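Local coordinates for protein 2-keto acid:ferredoxin oxidoreductase subunit alpha (Pyrococcus furiosus, PDB 1YD7) that probably forms part of an enzyme that oxidatively decarboxylates 2-oxoglutarate to succinyl-CoA, passing the electrons to ferredoxin, at residues I29-I34 against A57-L62; K89-T94 against R169-S174. All coordinates share one frame; numbering follows the deposited sequence.

Contact 1 of 2, residues I29-I34 against A57-L62; sequences IARAAI and ALYMPL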
ATOM      1  N   ILE A  29      -1.575  -3.037  -6.648  1.00 22.05           N
ATOM      2  CA  ILE A  29      -1.270  -2.357  -5.375  1.00 26.63           C
ATOM      3  C   ILE A  29       0.233  -2.418  -5.029  1.00 25.84           C
ATOM      4  O   ILE A  29       0.876  -1.384  -4.874  1.00 28.82           O
ATOM      5  CB  ILE A  29      -2.141  -2.917  -4.219  1.00 26.68           C
ATOM      6  CG1 ILE A  29      -3.612  -2.635  -4.489  1.00 23.63           C
ATOM      7  CG2 ILE A  29      -1.730  -2.325  -2.891  1.00 31.04           C
ATOM      8  CD1 ILE A  29      -4.577  -3.215  -3.432  1.00 27.87           C
ATOM      9  N   ALA A  30       0.802  -3.615  -5.004  1.00 27.47           N
ATOM     10  CA  ALA A  30       2.228  -3.802  -4.734  1.00 28.16           C
ATOM     11  C   ALA A  30       3.173  -3.057  -5.685  1.00 30.99           C
ATOM     12  O   ALA A  30       4.133  -2.406  -5.261  1.00 29.77           O
ATOM     13  CB  ALA A  30       2.561  -5.296  -4.740  1.00 29.33           C
ATOM     14  N   ARG A  31       2.926  -3.175  -6.985  1.00 30.78           N
ATOM     15  CA  ARG A  31       3.743  -2.476  -7.961  1.00 28.34           C
ATOM     16  C   ARG A  31       3.666  -0.957  -7.819  1.00 27.35           C
ATOM     17  O   ARG A  31       4.680  -0.268  -7.953  1.00 24.80           O
ATOM     18  CB  ARG A  31       3.342  -2.863  -9.378  1.00 28.87           C
ATOM     19  CG  ARG A  31       3.678  -4.273  -9.711  1.00 31.47           C
ATOM     20  CD  ARG A  31       3.569  -4.552 -11.231  1.00 30.26           C
ATOM     21  NE  ARG A  31       3.633  -5.998 -11.497  1.00 32.05           N
ATOM     22  CZ  ARG A  31       3.838  -6.549 -12.698  1.00 31.59           C
ATOM     23  NH1 ARG A  31       4.079  -5.811 -13.776  1.00 28.70           N
ATOM     24  NH2 ARG A  31       3.844  -7.867 -12.811  1.00 32.76           N
ATOM     25  N   ALA A  32       2.455  -0.452  -7.608  1.00 25.08           N
ATOM     26  CA  ALA A  32       2.228   0.977  -7.391  1.00 26.39           C
ATOM     27  C   ALA A  32       2.946   1.487  -6.131  1.00 26.23           C
ATOM     28  O   ALA A  32       3.594   2.530  -6.158  1.00 24.18           O
ATOM     29  CB  ALA A  32       0.738   1.260  -7.283  1.00 24.28           C
ATOM     30  N   ALA A  33       2.799   0.745  -5.037  1.00 27.05           N
ATOM     31  CA  ALA A  33       3.408   1.106  -3.765  1.00 26.78           C
ATOM     32  C   ALA A  33       4.914   1.245  -3.935  1.00 29.07           C
ATOM     33  O   ALA A  33       5.480   2.271  -3.607  1.00 30.80           O
ATOM     34  CB  ALA A  33       3.050   0.092  -2.707  1.00 26.25           C
ATOM     35  N   ILE A  34       5.532   0.247  -4.558  1.00 30.64           N
ATOM     36  CA  ILE A  34       6.958   0.255  -4.834  1.00 26.63           C
ATOM     37  C   ILE A  34       7.398   1.339  -5.796  1.00 30.03           C
ATOM     38  O   ILE A  34       8.435   1.988  -5.581  1.00 31.82           O
ATOM     39  CB  ILE A  34       7.403  -1.133  -5.313  1.00 29.45           C
ATOM     40  CG1 ILE A  34       7.354  -2.086  -4.114  1.00 32.47           C
ATOM     41  CG2 ILE A  34       8.766  -1.080  -5.922  1.00 29.00           C
ATOM     42  CD1 ILE A  34       7.722  -3.476  -4.398  1.00 35.35           C
ATOM     43  N   ALA A  57       6.746  -9.355   0.183  1.00 28.43           N
ATOM     44  CA  ALA A  57       7.842 -10.261   0.608  1.00 31.32           C
ATOM     45  C   ALA A  57       8.817 -10.583  -0.514  1.00 34.93           C
ATOM     46  O   ALA A  57      10.032 -10.647  -0.291  1.00 38.39           O
ATOM     47  CB  ALA A  57       7.295 -11.556   1.188  1.00 30.23           C
ATOM     48  N   LEU A  58       8.304 -10.803  -1.725  1.00 33.28           N
ATOM     49  CA  LEU A  58       9.192 -11.015  -2.879  1.00 30.83           C
ATOM     50  C   LEU A  58       9.918  -9.757  -3.312  1.00 30.11           C
ATOM     51  O   LEU A  58      11.118  -9.772  -3.543  1.00 30.75           O
ATOM     52  CB  LEU A  58       8.391 -11.570  -4.066  1.00 34.44           C
ATOM     53  CG  LEU A  58       9.119 -11.778  -5.395  1.00 32.95           C
ATOM     54  CD1 LEU A  58      10.067 -12.970  -5.284  1.00 33.21           C
ATOM     55  CD2 LEU A  58       8.102 -11.986  -6.486  1.00 33.86           C
ATOM     56  N   TYR A  59       9.186  -8.663  -3.471  1.00 31.25           N
ATOM     57  CA  TYR A  59       9.756  -7.492  -4.129  1.00 32.27           C
ATOM     58  C   TYR A  59      10.635  -6.615  -3.235  1.00 33.01           C
ATOM     59  O   TYR A  59      11.599  -6.039  -3.728  1.00 32.56           O
ATOM     60  CB  TYR A  59       8.650  -6.602  -4.727  1.00 33.06           C
ATOM     61  CG  TYR A  59       7.857  -7.207  -5.878  1.00 34.05           C
ATOM     62  CD1 TYR A  59       8.469  -8.055  -6.804  1.00 35.11           C
ATOM     63  CD2 TYR A  59       6.514  -6.870  -6.075  1.00 32.92           C
ATOM     64  CE1 TYR A  59       7.760  -8.602  -7.865  1.00 36.06           C
ATOM     65  CE2 TYR A  59       5.791  -7.385  -7.152  1.00 35.00           C
ATOM     66  CZ  TYR A  59       6.434  -8.264  -8.042  1.00 35.36           C
ATOM     67  OH  TYR A  59       5.784  -8.795  -9.104  1.00 35.54           O
HETATM   68  N   MSE A  60      10.275  -6.478  -1.956  1.00 31.94           N
HETATM   69  CA  MSE A  60      10.975  -5.541  -1.063  1.00 35.36           C
HETATM   70  C   MSE A  60      12.483  -5.791  -0.967  1.00 33.83           C
HETATM   71  O   MSE A  60      13.250  -4.855  -1.143  1.00 32.13           O
HETATM   72  CB  MSE A  60      10.355  -5.527   0.348  1.00 36.94           C
HETATM   73  CG  MSE A  60       9.129  -4.659   0.490  1.00 39.98           C
HETATM   74 SE   MSE A  60       9.318  -2.756  -0.063  1.00 47.23          SE
HETATM   75  CE  MSE A  60       7.899  -2.163   1.057  1.00 40.92           C
ATOM     76  N   PRO A  61      12.911  -7.050  -0.701  1.00 33.22           N
ATOM     77  CA  PRO A  61      14.366  -7.296  -0.691  1.00 34.60           C
ATOM     78  C   PRO A  61      15.058  -6.882  -1.970  1.00 38.55           C
ATOM     79  O   PRO A  61      16.227  -6.500  -1.928  1.00 38.96           O
ATOM     80  CB  PRO A  61      14.496  -8.813  -0.464  1.00 35.19           C
ATOM     81  CG  PRO A  61      13.175  -9.255   0.135  1.00 35.21           C
ATOM     82  CD  PRO A  61      12.124  -8.249  -0.340  1.00 34.52           C
ATOM     83  N   LEU A  62      14.339  -6.917  -3.095  1.00 37.94           N
ATOM     84  CA  LEU A  62      14.938  -6.622  -4.388  1.00 36.29           C
ATOM     85  C   LEU A  62      15.056  -5.131  -4.641  1.00 33.61           C
ATOM     86  O   LEU A  62      15.750  -4.716  -5.565  1.00 32.43           O
ATOM     87  CB  LEU A  62      14.147  -7.314  -5.525  1.00 38.21           C
ATOM     88  CG  LEU A  62      14.244  -8.841  -5.520  1.00 39.93           C
ATOM     89  CD1 LEU A  62      13.140  -9.521  -6.333  1.00 42.56           C
ATOM     90  CD2 LEU A  62      15.622  -9.281  -6.027  1.00 41.47           C
TER
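The ring of Tyr59 is the flat group that fills the space between segments 29-34 and 57-62. Ala30 meets it at the edge, near the ring plane, with CB 4.5 Å from Tyr59 CD2, and Phe15 packs against it edge-to-face. Ile34 comes in obliquely at the root of the side chain: its CD1 lies 3.3 Å from Tyr59 CB and 4.0 Å from Tyr59 CG, the two side chains crossing at about a right angle. With chi2 extended at 179°, Ile34 carries CD1 far enough from its helix to reach that root, while the small Ala30, one turn earlier, leaves room for the breadth of the ring. The second flat group, the guanidinium of Arg31, has Tyr59 OH placed obliquely to it, NE being 4.3 Å from that oxygen. Glu27 joins the two polar ends: its OE2 accepts a hydrogen bond from Tyr59 OH and makes a salt bridge to Arg31 NE, and Asp21 pairs with Arg31 NH1. Tyrosine therefore suits this place twice over, giving an apolar ring to the packing and a hydroxyl to a charge network, in which the carboxylates probably offset the charge of the buried Arg31.

Contact 2 of 2, residues K89-T94 against R169-S174; sequences KAMTAT and RAFNLS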
ATOM      1  N   LYS A  89       8.821   5.769   3.614  1.00 31.35           N
ATOM      2  CA  LYS A  89       7.435   5.652   3.101  1.00 29.66           C
ATOM      3  C   LYS A  89       6.920   4.277   3.472  1.00 24.63           C
ATOM      4  O   LYS A  89       7.472   3.276   3.034  1.00 25.05           O
ATOM      5  CB  LYS A  89       7.376   5.824   1.604  1.00 31.53           C
ATOM      6  CG  LYS A  89       7.555   7.228   1.119  1.00 34.38           C
ATOM      7  CD  LYS A  89       7.009   7.336  -0.332  1.00 34.33           C
ATOM      8  CE  LYS A  89       7.276   8.680  -0.917  1.00 34.07           C
ATOM      9  NZ  LYS A  89       6.654   8.834  -2.222  1.00 33.32           N
ATOM     10  N   ALA A  90       5.881   4.235   4.296  1.00 25.81           N
ATOM     11  CA  ALA A  90       5.468   3.020   4.992  1.00 26.19           C
ATOM     12  C   ALA A  90       4.026   2.691   4.704  1.00 30.16           C
ATOM     13  O   ALA A  90       3.213   3.600   4.443  1.00 30.09           O
ATOM     14  CB  ALA A  90       5.639   3.179   6.503  1.00 26.87           C
HETATM   15  N   MSE A  91       3.730   1.391   4.737  1.00 32.96           N
HETATM   16  CA  MSE A  91       2.378   0.886   4.605  1.00 39.91           C
HETATM   17  C   MSE A  91       2.165  -0.367   5.445  1.00 35.78           C
HETATM   18  O   MSE A  91       3.112  -1.028   5.853  1.00 32.44           O
HETATM   19  CB  MSE A  91       1.988   0.683   3.126  1.00 42.46           C
HETATM   20  CG  MSE A  91       2.243  -0.665   2.505  1.00 50.91           C
HETATM   21 SE   MSE A  91       1.347  -1.010   0.701  1.00 60.37          SE
HETATM   22  CE  MSE A  91      -0.118   0.069   0.649  1.00 55.42           C
ATOM     23  N   THR A  92       0.907  -0.636   5.759  1.00 34.78           N
ATOM     24  CA  THR A  92       0.501  -1.883   6.363  1.00 35.65           C
ATOM     25  C   THR A  92      -0.806  -2.303   5.696  1.00 34.31           C
ATOM     26  O   THR A  92      -1.439  -1.492   5.021  1.00 33.97           O
ATOM     27  CB  THR A  92       0.350  -1.761   7.915  1.00 37.86           C
ATOM     28  OG1 THR A  92      -0.134  -3.003   8.462  1.00 42.08           O
ATOM     29  CG2 THR A  92      -0.605  -0.616   8.316  1.00 40.32           C
ATOM     30  N   ALA A  93      -1.178  -3.570   5.867  1.00 36.90           N
ATOM     31  CA  ALA A  93      -2.387  -4.146   5.273  1.00 43.07           C
ATOM     32  C   ALA A  93      -3.143  -4.994   6.273  1.00 44.74           C
ATOM     33  O   ALA A  93      -2.558  -5.826   6.937  1.00 42.40           O
ATOM     34  CB  ALA A  93      -2.055  -4.978   4.046  1.00 44.16           C
ATOM     35  N   THR A  94      -4.451  -4.775   6.369  1.00 50.81           N
ATOM     36  CA  THR A  94      -5.292  -5.535   7.291  1.00 52.51           C
ATOM     37  C   THR A  94      -6.588  -5.960   6.607  1.00 53.70           C
ATOM     38  O   THR A  94      -6.879  -5.532   5.488  1.00 49.32           O
ATOM     39  CB  THR A  94      -5.576  -4.753   8.604  1.00 52.94           C
ATOM     40  OG1 THR A  94      -6.384  -5.563   9.463  1.00 52.99           O
ATOM     41  CG2 THR A  94      -6.267  -3.402   8.338  1.00 51.12           C
ATOM     42  N   ARG A 169      -1.903   7.517  -5.783  1.00 30.41           N
ATOM     43  CA  ARG A 169      -2.537   8.690  -5.251  1.00 31.36           C
ATOM     44  C   ARG A 169      -2.537   8.664  -3.723  1.00 28.77           C
ATOM     45  O   ARG A 169      -2.371   9.711  -3.107  1.00 28.18           O
ATOM     46  CB  ARG A 169      -3.940   8.872  -5.837  1.00 35.16           C
ATOM     47  CG  ARG A 169      -4.706  10.084  -5.304  1.00 39.27           C
ATOM     48  CD  ARG A 169      -5.631  10.731  -6.360  1.00 44.31           C
ATOM     49  NE  ARG A 169      -6.529   9.786  -7.035  1.00 48.24           N
ATOM     50  CZ  ARG A 169      -6.488   9.468  -8.339  1.00 50.75           C
ATOM     51  NH1 ARG A 169      -7.371   8.601  -8.809  1.00 49.26           N
ATOM     52  NH2 ARG A 169      -5.582   9.976  -9.184  1.00 51.24           N
ATOM     53  N   ALA A 170      -2.693   7.483  -3.107  1.00 26.96           N
ATOM     54  CA  ALA A 170      -2.732   7.389  -1.658  1.00 24.62           C
ATOM     55  C   ALA A 170      -1.382   7.762  -1.026  1.00 25.63           C
ATOM     56  O   ALA A 170      -1.366   8.401   0.001  1.00 25.44           O
ATOM     57  CB  ALA A 170      -3.147   6.018  -1.207  1.00 25.89           C
ATOM     58  N   PHE A 171      -0.274   7.334  -1.630  1.00 25.27           N
ATOM     59  CA  PHE A 171       1.042   7.726  -1.150  1.00 31.02           C
ATOM     60  C   PHE A 171       1.212   9.238  -1.338  1.00 29.87           C
ATOM     61  O   PHE A 171       1.626   9.927  -0.395  1.00 29.13           O
ATOM     62  CB  PHE A 171       2.175   6.937  -1.824  1.00 28.82           C
ATOM     63  CG  PHE A 171       2.370   5.576  -1.249  1.00 29.17           C
ATOM     64  CD1 PHE A 171       1.829   4.449  -1.874  1.00 28.88           C
ATOM     65  CD2 PHE A 171       3.056   5.416  -0.070  1.00 29.85           C
ATOM     66  CE1 PHE A 171       1.950   3.200  -1.315  1.00 29.96           C
ATOM     67  CE2 PHE A 171       3.213   4.160   0.485  1.00 32.95           C
ATOM     68  CZ  PHE A 171       2.656   3.037  -0.145  1.00 30.71           C
ATOM     69  N   ASN A 172       0.858   9.751  -2.517  1.00 27.47           N
ATOM     70  CA  ASN A 172       0.957  11.193  -2.767  1.00 29.51           C
ATOM     71  C   ASN A 172       0.158  12.013  -1.787  1.00 29.59           C
ATOM     72  O   ASN A 172       0.669  13.012  -1.319  1.00 30.06           O
ATOM     73  CB  ASN A 172       0.593  11.586  -4.193  1.00 30.42           C
ATOM     74  CG  ASN A 172       1.631  11.180  -5.151  1.00 32.55           C
ATOM     75  OD1 ASN A 172       2.721  10.845  -4.726  1.00 32.39           O
ATOM     76  ND2 ASN A 172       1.312  11.175  -6.460  1.00 31.03           N
ATOM     77  N   LEU A 173      -1.042  11.565  -1.419  1.00 29.75           N
ATOM     78  CA  LEU A 173      -1.866  12.304  -0.440  1.00 29.53           C
ATOM     79  C   LEU A 173      -1.298  12.230   0.972  1.00 28.85           C
ATOM     80  O   LEU A 173      -1.434  13.192   1.716  1.00 25.14           O
ATOM     81  CB  LEU A 173      -3.344  11.820  -0.409  1.00 26.95           C
ATOM     82  CG  LEU A 173      -4.140  12.033  -1.720  1.00 32.13           C
ATOM     83  CD1 LEU A 173      -5.447  11.208  -1.722  1.00 32.92           C
ATOM     84  CD2 LEU A 173      -4.425  13.520  -2.004  1.00 32.42           C
ATOM     85  N   SER A 174      -0.761  11.074   1.379  1.00 25.89           N
ATOM     86  CA  SER A 174      -0.274  10.934   2.758  1.00 28.94           C
ATOM     87  C   SER A 174       0.982  11.817   2.915  1.00 25.01           C
ATOM     88  O   SER A 174       1.147  12.453   3.912  1.00 28.25           O
ATOM     89  CB  SER A 174       0.006   9.476   3.172  1.00 24.82           C
ATOM     90  OG  SER A 174       1.102   8.942   2.478  1.00 26.99           O
TER
HETATM   91  O   HOH W   1       4.183   9.577  -2.423  1.00 35.95           O
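Phe171 reaches from its helix to residues 89-91, meeting three in a row. Its CZ lies 4.1 Å from both CB and CE of Met91, a selenomethionine whose side chain crosses that of the phenylalanine at about a right angle. Ring atom CE2 stands 4.0 Å from the carbonyl oxygen of Ala90, and CD2 is 4.4 Å from CD of Lys89; all three neighbours approach the ring obliquely. A phenylalanine is long enough to span the gap, for even the nearest CA atoms, those of Lys89 and Phe171, are 8.0 Å apart. The bend of Met91 at chi3 (-26°) turns CE back to the ring, so that both ends of its flexible side chain touch the same atom.

Lys89 adds a polar link beside this apolar core. Its nearly extended chain carries NZ past the ring to a water 2.6 Å away, which accepts from the ammonium and donates to Asn172 OD1 at 3.0 Å. The same NZ also bonds to the carbonyl oxygen of Ala36, at the end of helix 25-36. Asn172 is in turn fixed by the backbone of Glu205 and Ile207, so the water is held between groups that are themselves anchored.

Beyond this shell, Cys38 and Val117 touch both Met91 and Phe171, extending the apolar cluster. Strand 90-95 runs between 40-43 and 116-121 in the parallel sheet, bonded to both through its backbone. Met91 faces helix 160-177, whereas the neighbouring Ala90 and Thr92 pack on helix 73-85, which lies across the opposite face of the sheet.

Overall arrangement
The chain completes contact 1 before it opens contact 2, and their centres lie about 13 Å apart. Helix 25-36 is the bridge: it packs on segment 57-62 in contact 1 and, through Ala33, touches both partners of contact 2, with Ala33 CA 3.5 Å from Phe171 CE1 of helix 160-177 and Ala33 CB 4.0 Å from Met91 SE of strand 90-95. Helices 25-36 and 160-177 thus pack beside each other, and Phe171 reaches on to an inner strand of the parallel sheet. The domain belongs to the thiamine diphosphate-binding family of pyruvate:ferredoxin oxidoreductases; both contacts contribute to the buried packing between its helices and sheet, and neither is known to touch a cofactor.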